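Local coordinates for protein N-acetylglucosamine-specific lectin (Saxidomus purpuratus, PDB 6A7T) that binds N-acetylated amino sugars through a C-type lectin domain, with carbohydrate recognition that does not depend on calcium, at residues 31-36 against 40-45; 80-85 against 134-139. One frame throughout, in Å; residues are numbered along the deposited sequence. Where two conformers were deposited one is given.

Interactions 1 and 2 follow one another along the chain, the first closing before the second opens, and their centres lie about 15 Å apart. Interaction 1 is a hairpin pairing at one margin of the antiparallel sheet built from strands 33-35, 38-47, 149-155 and 62-63. Interaction 2 joins the loop after helix 69-80 to strand 134-141, an outermost strand of the second sheet. Helix 69-80 packs against both: F42 touches its F74, I78 and L79, and W136 also touches L79. A salt bridge from E44 OE1 to K85 NZ, 2.9 Å, connects the contacts directly. The two sheets of the lectin domain are thus coupled through this helix and the loop that follows it.

Interaction 1 (31-36 against 40-45); sequences GWKFFG and YLFDEG
K33 and Y40 form an antiparallel hydrogen-bonded pair: K33 N donates to Y40 O over 2.9 Å at 164°, and Y40 N returns the bond to K33 O over 2.8 Å. The strand axes are splayed, 134° between their directions, and on the G31 side water 1 joins the two segments, donating to G31 O and accepting from F42 N.

Apolar packing falls on two faces. L41 CB sits 3.5 Å from the centroid of the W32 six-membered ring, over its face, a CH-pi contact. CG of W32 stands beside its own backbone N (chi1 -66°), laying the indole against the neighbouring strand. On the face shared by K33 and Y40, the lysine chain crosses F42 at about a right angle, with K33 CD 3.9 Å from F42 CD1.

The Y40 ring presents its edge to two carbonyls, K33 O and F35 O, the latter 3.5 Å from Y40 CE1. Water 2 donates to Y40 OH over 2.7 Å and to G36 O, while the hydroxyl hydrogen-bonds to E71, a calcium ligand. The hairpin thus places the Y40 phenol in the second shell of the calcium site, where its bond to E71 OE2 probably steadies that carboxylate.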
ATOM      1  N   GLY B  31      19.053 -15.844 -14.441  1.00 28.36           N
ATOM      2  CA  GLY B  31      18.397 -15.059 -15.495  1.00 27.10           C
ATOM      3  C   GLY B  31      17.350 -14.088 -14.958  1.00 27.55           C
ATOM      4  O   GLY B  31      16.694 -13.406 -15.755  1.00 28.07           O
ATOM      5  N   TRP B  32      17.171 -14.052 -13.631  1.00 26.63           N
ATOM      6  CA  TRP B  32      16.290 -13.066 -12.971  1.00 24.36           C
ATOM      7  C   TRP B  32      17.137 -11.942 -12.380  1.00 25.97           C
ATOM      8  O   TRP B  32      18.218 -12.168 -11.855  1.00 29.59           O
ATOM      9  CB  TRP B  32      15.438 -13.682 -11.867  1.00 22.35           C
ATOM     10  CG  TRP B  32      14.429 -14.683 -12.329  1.00 20.41           C
ATOM     11  CD1 TRP B  32      14.673 -15.847 -12.995  1.00 20.54           C
ATOM     12  CD2 TRP B  32      13.026 -14.659 -12.075  1.00 18.72           C
ATOM     13  NE1 TRP B  32      13.509 -16.511 -13.230  1.00 18.86           N
ATOM     14  CE2 TRP B  32      12.479 -15.835 -12.634  1.00 18.20           C
ATOM     15  CE3 TRP B  32      12.169 -13.739 -11.461  1.00 16.62           C
ATOM     16  CZ2 TRP B  32      11.114 -16.095 -12.629  1.00 16.69           C
ATOM     17  CZ3 TRP B  32      10.816 -14.009 -11.437  1.00 17.36           C
ATOM     18  CH2 TRP B  32      10.296 -15.173 -12.015  1.00 18.28           C
ATOM     19  N   LYS B  33      16.589 -10.731 -12.431  1.00 22.84           N
ATOM     20  CA  LYS B  33      17.246  -9.542 -11.961  1.00 23.17           C
ATOM     21  C   LYS B  33      16.714  -9.174 -10.577  1.00 22.79           C
ATOM     22  O   LYS B  33      15.524  -9.222 -10.350  1.00 19.52           O
ATOM     23  CB  LYS B  33      16.973  -8.396 -12.933  1.00 23.69           C
ATOM     24  CG  LYS B  33      17.379  -8.653 -14.375  1.00 25.56           C
ATOM     25  CD  LYS B  33      16.997  -7.516 -15.254  1.00 27.17           C
ATOM     26  CE  LYS B  33      17.332  -7.748 -16.708  1.00 29.83           C
ATOM     27  NZ  LYS B  33      18.797  -7.839 -16.900  1.00 32.82           N
ATOM     28  N   PHE B  34      17.614  -8.766  -9.678  1.00 23.02           N
ATOM     29  CA  PHE B  34      17.276  -8.324  -8.348  1.00 21.47           C
ATOM     30  C   PHE B  34      17.106  -6.798  -8.301  1.00 20.34           C
ATOM     31  O   PHE B  34      17.954  -6.043  -8.759  1.00 20.27           O
ATOM     32  CB  PHE B  34      18.371  -8.719  -7.352  1.00 24.17           C
ATOM     33  CG  PHE B  34      18.007  -8.393  -5.925  1.00 24.35           C
ATOM     34  CD1 PHE B  34      16.949  -9.042  -5.309  1.00 25.08           C
ATOM     35  CD2 PHE B  34      18.658  -7.383  -5.230  1.00 28.51           C
ATOM     36  CE1 PHE B  34      16.565  -8.713  -4.017  1.00 26.39           C
ATOM     37  CE2 PHE B  34      18.265  -7.044  -3.945  1.00 28.12           C
ATOM     38  CZ  PHE B  34      17.227  -7.711  -3.337  1.00 29.37           C
ATOM     39  N   PHE B  35      16.024  -6.346  -7.664  1.00 18.11           N
ATOM     40  CA  PHE B  35      15.841  -4.924  -7.292  1.00 17.18           C
ATOM     41  C   PHE B  35      14.872  -4.840  -6.112  1.00 16.32           C
ATOM     42  O   PHE B  35      13.775  -5.410  -6.137  1.00 14.57           O
ATOM     43  CB  PHE B  35      15.338  -4.074  -8.460  1.00 17.23           C
ATOM     44  CG  PHE B  35      15.067  -2.644  -8.078  1.00 17.05           C
ATOM     45  CD1 PHE B  35      16.084  -1.693  -8.103  1.00 18.05           C
ATOM     46  CD2 PHE B  35      13.828  -2.275  -7.560  1.00 17.53           C
ATOM     47  CE1 PHE B  35      15.835  -0.383  -7.699  1.00 18.43           C
ATOM     48  CE2 PHE B  35      13.589  -0.973  -7.146  1.00 16.46           C
ATOM     49  CZ  PHE B  35      14.606  -0.028  -7.198  1.00 18.36           C
ATOM     50  N   GLY B  36      15.228  -4.048  -5.084  1.00 17.50           N
ATOM     51  CA  GLY B  36      14.280  -3.675  -4.028  1.00 16.33           C
ATOM     52  C   GLY B  36      13.482  -4.834  -3.428  1.00 16.34           C
ATOM     53  O   GLY B  36      12.234  -4.796  -3.263  1.00 17.53           O
ATOM     54  N   TYR B  40      12.951 -10.317 -10.694  1.00 11.90           N
ATOM     55  CA  TYR B  40      12.155 -10.005 -11.883  1.00 11.67           C
ATOM     56  C   TYR B  40      12.631 -10.822 -13.093  1.00 11.35           C
ATOM     57  O   TYR B  40      13.860 -10.946 -13.347  1.00 13.49           O
ATOM     58  CB  TYR B  40      12.265  -8.520 -12.235  1.00 11.07           C
ATOM     59  CG  TYR B  40      11.804  -7.572 -11.160  1.00 10.75           C
ATOM     60  CD1 TYR B  40      12.636  -7.164 -10.121  1.00 10.60           C
ATOM     61  CD2 TYR B  40      10.509  -7.106 -11.143  1.00 10.65           C
ATOM     62  CE1 TYR B  40      12.212  -6.304  -9.125  1.00 10.76           C
ATOM     63  CE2 TYR B  40      10.055  -6.251 -10.146  1.00 11.49           C
ATOM     64  CZ  TYR B  40      10.907  -5.846  -9.127  1.00 10.96           C
ATOM     65  OH  TYR B  40      10.463  -5.005  -8.147  1.00 11.29           O
ATOM     66  N   LEU B  41      11.669 -11.279 -13.896  1.00 11.40           N
ATOM     67  CA  LEU B  41      12.014 -11.957 -15.171  1.00 12.37           C
ATOM     68  C   LEU B  41      11.395 -11.119 -16.274  1.00 11.71           C
ATOM     69  O   LEU B  41      10.204 -11.008 -16.344  1.00  9.94           O
ATOM     70  CB  LEU B  41      11.493 -13.391 -15.158  1.00 13.58           C
ATOM     71  CG  LEU B  41      11.792 -14.190 -16.434  1.00 15.39           C
ATOM     72  CD1 LEU B  41      13.262 -14.431 -16.593  1.00 18.53           C
ATOM     73  CD2 LEU B  41      11.033 -15.485 -16.473  1.00 15.59           C
ATOM     74  N   PHE B  42      12.242 -10.598 -17.179  1.00 10.92           N
ATOM     75  CA  PHE B  42      11.810  -9.867 -18.351  1.00 10.87           C
ATOM     76  C   PHE B  42      11.743 -10.902 -19.476  1.00 11.95           C
ATOM     77  O   PHE B  42      12.747 -11.101 -20.178  1.00 15.10           O
ATOM     78  CB  PHE B  42      12.693  -8.645 -18.603  1.00 11.55           C
ATOM     79  CG  PHE B  42      12.591  -7.555 -17.562  1.00 10.72           C
ATOM     80  CD1 PHE B  42      13.233  -7.701 -16.332  1.00 11.06           C
ATOM     81  CD2 PHE B  42      11.837  -6.413 -17.779  1.00 10.59           C
ATOM     82  CE1 PHE B  42      13.124  -6.722 -15.356  1.00 11.60           C
ATOM     83  CE2 PHE B  42      11.740  -5.424 -16.801  1.00 11.63           C
ATOM     84  CZ  PHE B  42      12.360  -5.596 -15.586  1.00 11.17           C
ATOM     85  N   ASP B  43      10.607 -11.572 -19.597  1.00 11.02           N
ATOM     86  CA  ASP B  43      10.524 -12.731 -20.495  1.00 12.11           C
ATOM     87  C   ASP B  43      10.097 -12.286 -21.900  1.00 11.87           C
ATOM     88  O   ASP B  43       9.122 -11.642 -22.096  1.00 10.98           O
ATOM     89  CB  ASP B  43       9.601 -13.827 -19.976  1.00 14.81           C
ATOM     90  CG  ASP B  43       9.769 -15.104 -20.778  1.00 15.98           C
ATOM     91  OD1 ASP B  43      10.737 -15.853 -20.493  1.00 16.64           O
ATOM     92  OD2 ASP B  43       8.968 -15.298 -21.689  1.00 17.09           O
ATOM     93  N   GLU B  44      10.839 -12.772 -22.903  1.00 12.69           N
ATOM     94  CA  GLU B  44      10.620 -12.368 -24.298  1.00 12.97           C
ATOM     95  C   GLU B  44       9.788 -13.378 -25.103  1.00 13.39           C
ATOM     96  O   GLU B  44       9.674 -13.270 -26.355  1.00 14.88           O
ATOM     97  CB  GLU B  44      11.973 -12.121 -24.977  1.00 14.76           C
ATOM     98  CG  GLU B  44      12.770 -11.032 -24.297  1.00 15.00           C
ATOM     99  CD  GLU B  44      12.316  -9.615 -24.560  1.00 18.93           C
ATOM    100  OE1 GLU B  44      11.520  -9.447 -25.494  1.00 21.49           O
ATOM    101  OE2 GLU B  44      12.792  -8.664 -23.839  1.00 19.65           O
ATOM    102  N   GLY B  45       9.171 -14.355 -24.453  1.00 12.81           N
ATOM    103  CA  GLY B  45       8.245 -15.199 -25.130  1.00 12.48           C
ATOM    104  C   GLY B  45       7.016 -14.422 -25.547  1.00 12.79           C
ATOM    105  O   GLY B  45       6.765 -13.288 -25.086  1.00 14.18           O
TER
HETATM  106  O   HOH W   1      15.141 -10.914 -16.891  1.00 15.12           O
HETATM  107  O   HOH W   2      10.828  -4.037  -5.617  1.00 23.70           O

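Interaction 2 (80-85 against 134-139)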
ATOM      1  N   SER B  80      14.014   0.529 -21.274  1.00 14.30           N
ATOM      2  CA  SER B  80      14.598   1.518 -22.152  0.50 15.36           C
ATOM      3  C   SER B  80      16.009   1.085 -22.590  1.00 16.15           C
ATOM      4  O   SER B  80      16.545   1.654 -23.519  1.00 19.59           O
ATOM      5  CB  SER B  80      14.578   2.878 -21.500  0.50 14.84           C
ATOM      6  OG  SER B  80      15.390   2.873 -20.333  0.50 15.32           O
ATOM      7  N   GLY B  81      16.558   0.044 -21.978  1.00 15.14           N
ATOM      8  CA  GLY B  81      17.884  -0.519 -22.322  1.00 16.76           C
ATOM      9  C   GLY B  81      17.861  -1.443 -23.540  1.00 17.17           C
ATOM     10  O   GLY B  81      18.894  -1.886 -23.943  1.00 18.75           O
ATOM     11  N   GLN B  82      16.690  -1.741 -24.110  1.00 14.53           N
ATOM     12  CA  GLN B  82      16.538  -2.577 -25.334  1.00 13.61           C
ATOM     13  C   GLN B  82      15.654  -1.766 -26.288  1.00 12.89           C
ATOM     14  O   GLN B  82      14.973  -0.863 -25.840  1.00 15.31           O
ATOM     15  CB  GLN B  82      15.966  -3.959 -25.003  1.00 12.33           C
ATOM     16  CG  GLN B  82      14.618  -3.907 -24.261  1.00 12.41           C
ATOM     17  CD  GLN B  82      13.471  -3.727 -25.223  1.00 12.50           C
ATOM     18  OE1 GLN B  82      13.332  -4.478 -26.213  1.00 10.98           O
ATOM     19  NE2 GLN B  82      12.591  -2.751 -24.934  1.00 11.88           N
ATOM     20  N   THR B  83      15.575  -2.136 -27.580  1.00 14.15           N
ATOM     21  CA  THR B  83      14.722  -1.440 -28.510  1.00 15.33           C
ATOM     22  C   THR B  83      13.895  -2.380 -29.383  1.00 13.89           C
ATOM     23  O   THR B  83      13.029  -1.898 -30.095  1.00 15.97           O
ATOM     24  CB  THR B  83      15.503  -0.471 -29.402  1.00 19.47           C
ATOM     25  OG1 THR B  83      16.489  -1.282 -30.030  1.00 22.34           O
ATOM     26  CG2 THR B  83      16.163   0.652 -28.643  1.00 20.35           C
ATOM     27  N   ALA B  84      14.012  -3.687 -29.183  1.00 11.48           N
ATOM     28  CA  ALA B  84      13.274  -4.667 -29.999  1.00 10.26           C
ATOM     29  C   ALA B  84      11.776  -4.649 -29.656  1.00  9.94           C
ATOM     30  O   ALA B  84      10.941  -4.825 -30.522  1.00 10.80           O
ATOM     31  CB  ALA B  84      13.893  -5.992 -29.803  1.00 10.25           C
ATOM     32  N   LYS B  85      11.463  -4.508 -28.347  1.00 10.19           N
ATOM     33  CA  LYS B  85      10.062  -4.530 -27.853  1.00 10.29           C
ATOM     34  C   LYS B  85       9.596  -3.120 -27.445  1.00  9.53           C
ATOM     35  O   LYS B  85      10.446  -2.321 -26.996  1.00  9.17           O
ATOM     36  CB  LYS B  85      10.011  -5.476 -26.645  1.00 10.35           C
ATOM     37  CG  LYS B  85      10.421  -6.915 -26.968  1.00 11.80           C
ATOM     38  CD  LYS B  85       9.591  -7.563 -28.046  1.00 12.65           C
ATOM     39  CE  LYS B  85       9.638  -9.075 -28.156  1.00 14.61           C
ATOM     40  NZ  LYS B  85      10.993  -9.611 -28.325  1.00 16.54           N
ATOM     41  N   VAL B 134       3.457   8.184 -24.268  1.00 19.05           N
ATOM     42  CA  VAL B 134       3.570   7.119 -23.247  1.00 16.63           C
ATOM     43  C   VAL B 134       5.004   6.565 -23.287  1.00 15.60           C
ATOM     44  O   VAL B 134       5.363   5.771 -24.181  1.00 16.34           O
ATOM     45  CB  VAL B 134       2.509   6.024 -23.434  1.00 16.64           C
ATOM     46  CG1 VAL B 134       2.606   4.986 -22.321  1.00 14.47           C
ATOM     47  CG2 VAL B 134       1.082   6.605 -23.504  1.00 16.09           C
ATOM     48  N   VAL B 135       5.841   7.050 -22.379  1.00 15.98           N
ATOM     49  CA  VAL B 135       7.261   6.804 -22.409  1.00 14.43           C
ATOM     50  C   VAL B 135       7.612   5.737 -21.362  1.00 14.55           C
ATOM     51  O   VAL B 135       8.054   6.037 -20.276  1.00 14.39           O
ATOM     52  CB  VAL B 135       8.040   8.110 -22.193  1.00 17.48           C
ATOM     53  CG1 VAL B 135       9.540   7.944 -22.313  1.00 18.29           C
ATOM     54  CG2 VAL B 135       7.542   9.184 -23.150  1.00 18.83           C
ATOM     55  N   TRP B 136       7.405   4.478 -21.725  1.00 12.49           N
ATOM     56  CA  TRP B 136       7.496   3.352 -20.815  1.00 11.95           C
ATOM     57  C   TRP B 136       6.645   3.659 -19.566  1.00 10.63           C
ATOM     58  O   TRP B 136       7.140   3.704 -18.420  1.00 10.31           O
ATOM     59  CB  TRP B 136       8.949   3.000 -20.510  1.00 11.83           C
ATOM     60  CG  TRP B 136       9.665   2.344 -21.653  1.00 11.63           C
ATOM     61  CD1 TRP B 136      10.815   2.747 -22.280  1.00 14.01           C
ATOM     62  CD2 TRP B 136       9.265   1.135 -22.311  1.00 11.35           C
ATOM     63  NE1 TRP B 136      11.125   1.894 -23.297  1.00 14.43           N
ATOM     64  CE2 TRP B 136      10.204   0.878 -23.334  1.00 12.56           C
ATOM     65  CE3 TRP B 136       8.210   0.241 -22.154  1.00 10.39           C
ATOM     66  CZ2 TRP B 136      10.105  -0.242 -24.162  1.00 11.50           C
ATOM     67  CZ3 TRP B 136       8.095  -0.851 -22.990  1.00 10.36           C
ATOM     68  CH2 TRP B 136       9.050  -1.096 -23.971  1.00 11.24           C
ATOM     69  N   GLN B 137       5.353   3.836 -19.795  1.00 11.33           N
ATOM     70  CA  GLN B 137       4.325   4.006 -18.749  1.00 11.10           C
ATOM     71  C   GLN B 137       3.161   3.061 -19.012  1.00 10.51           C
ATOM     72  O   GLN B 137       3.097   2.372 -20.079  1.00  9.87           O
ATOM     73  CB  GLN B 137       3.896   5.478 -18.710  1.00 13.07           C
ATOM     74  CG  GLN B 137       5.040   6.370 -18.308  1.00 13.94           C
ATOM     75  CD  GLN B 137       4.728   7.813 -18.592  1.00 18.49           C
ATOM     76  OE1 GLN B 137       4.639   8.244 -19.751  1.00 16.34           O
ATOM     77  NE2 GLN B 137       4.539   8.553 -17.511  1.00 17.33           N
ATOM     78  N   TRP B 138       2.169   3.052 -18.117  1.00  9.68           N
ATOM     79  CA  TRP B 138       1.124   2.013 -18.214  1.00  9.88           C
ATOM     80  C   TRP B 138       0.120   2.379 -19.308  1.00 10.05           C
ATOM     81  O   TRP B 138      -0.284   3.522 -19.403  1.00 10.49           O
ATOM     82  CB  TRP B 138       0.329   1.795 -16.930  1.00 10.40           C
ATOM     83  CG  TRP B 138       1.164   1.480 -15.738  1.00 10.31           C
ATOM     84  CD1 TRP B 138       2.487   1.139 -15.674  1.00  9.43           C
ATOM     85  CD2 TRP B 138       0.681   1.556 -14.381  1.00 10.34           C
ATOM     86  NE1 TRP B 138       2.864   1.023 -14.353  1.00 11.56           N
ATOM     87  CE2 TRP B 138       1.775   1.254 -13.546  1.00 10.51           C
ATOM     88  CE3 TRP B 138      -0.564   1.880 -13.812  1.00 11.57           C
ATOM     89  CZ2 TRP B 138       1.665   1.242 -12.153  1.00 10.49           C
ATOM     90  CZ3 TRP B 138      -0.668   1.859 -12.435  1.00 11.33           C
ATOM     91  CH2 TRP B 138       0.421   1.499 -11.630  1.00 11.62           C
ATOM     92  N   ASN B 139      -0.390   1.352 -19.959  1.00 10.45           N
ATOM     93  CA  ASN B 139      -1.528   1.415 -20.855  1.00 10.29           C
ATOM     94  C   ASN B 139      -2.470   0.251 -20.605  1.00 10.03           C
ATOM     95  O   ASN B 139      -2.034  -0.828 -20.168  1.00 10.32           O
ATOM     96  CB  ASN B 139      -1.106   1.398 -22.343  1.00 11.36           C
ATOM     97  CG  ASN B 139      -2.264   1.636 -23.281  1.00 12.32           C
ATOM     98  OD1 ASN B 139      -3.189   2.426 -22.993  1.00 12.36           O
ATOM     99  ND2 ASN B 139      -2.168   0.988 -24.442  1.00 12.35           N
TER
HETATM  100  O   HOH W   3      13.154   1.191 -25.803  1.00 27.98           O
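Q82 NE2, 3.6 Å from W136 CZ2, is gripped by two carbonyl oxygens: it donates to K85 O over 3.0 Å at 169°, and also to L79 O in helix 69-80. The other end of the amide is held too, because K85 N donates to Q82 OE1 over 2.8 Å, in the carbonyl plane and on a lone pair. Paired bonds to one backbone residue fix the rotation of the amide, while K85 NZ pairs with E44. Q82 reaches this position by folding back, its chain bent at chi2 (83°), and the amide plane stands 67° from that of the indole.

W136 is the residue through which 134-139 meets the loop. K85 O approaches the edge of its ring, near the ring plane, 3.5 Å from CZ2. At the pyrrole end, S80 CA lies 3.7 Å from W136 NE1, oblique to the ring. Water 3 donates to Q82 O over 2.7 Å and accepts a weak bond from W136 NE1 at 3.3 Å.

The backbone supplies the setting: a G1 beta bulge, in which W136 and Q137 sit opposite the single residue L129 of strand 125-131, and W136 O accepts from R76 of the helix. The indole thus meets the loop mainly by van der Waals contact, its one polar link here being weak, and so joins the loop to the bulged start of strand 134-141, which carries N139 of the sugar-binding site.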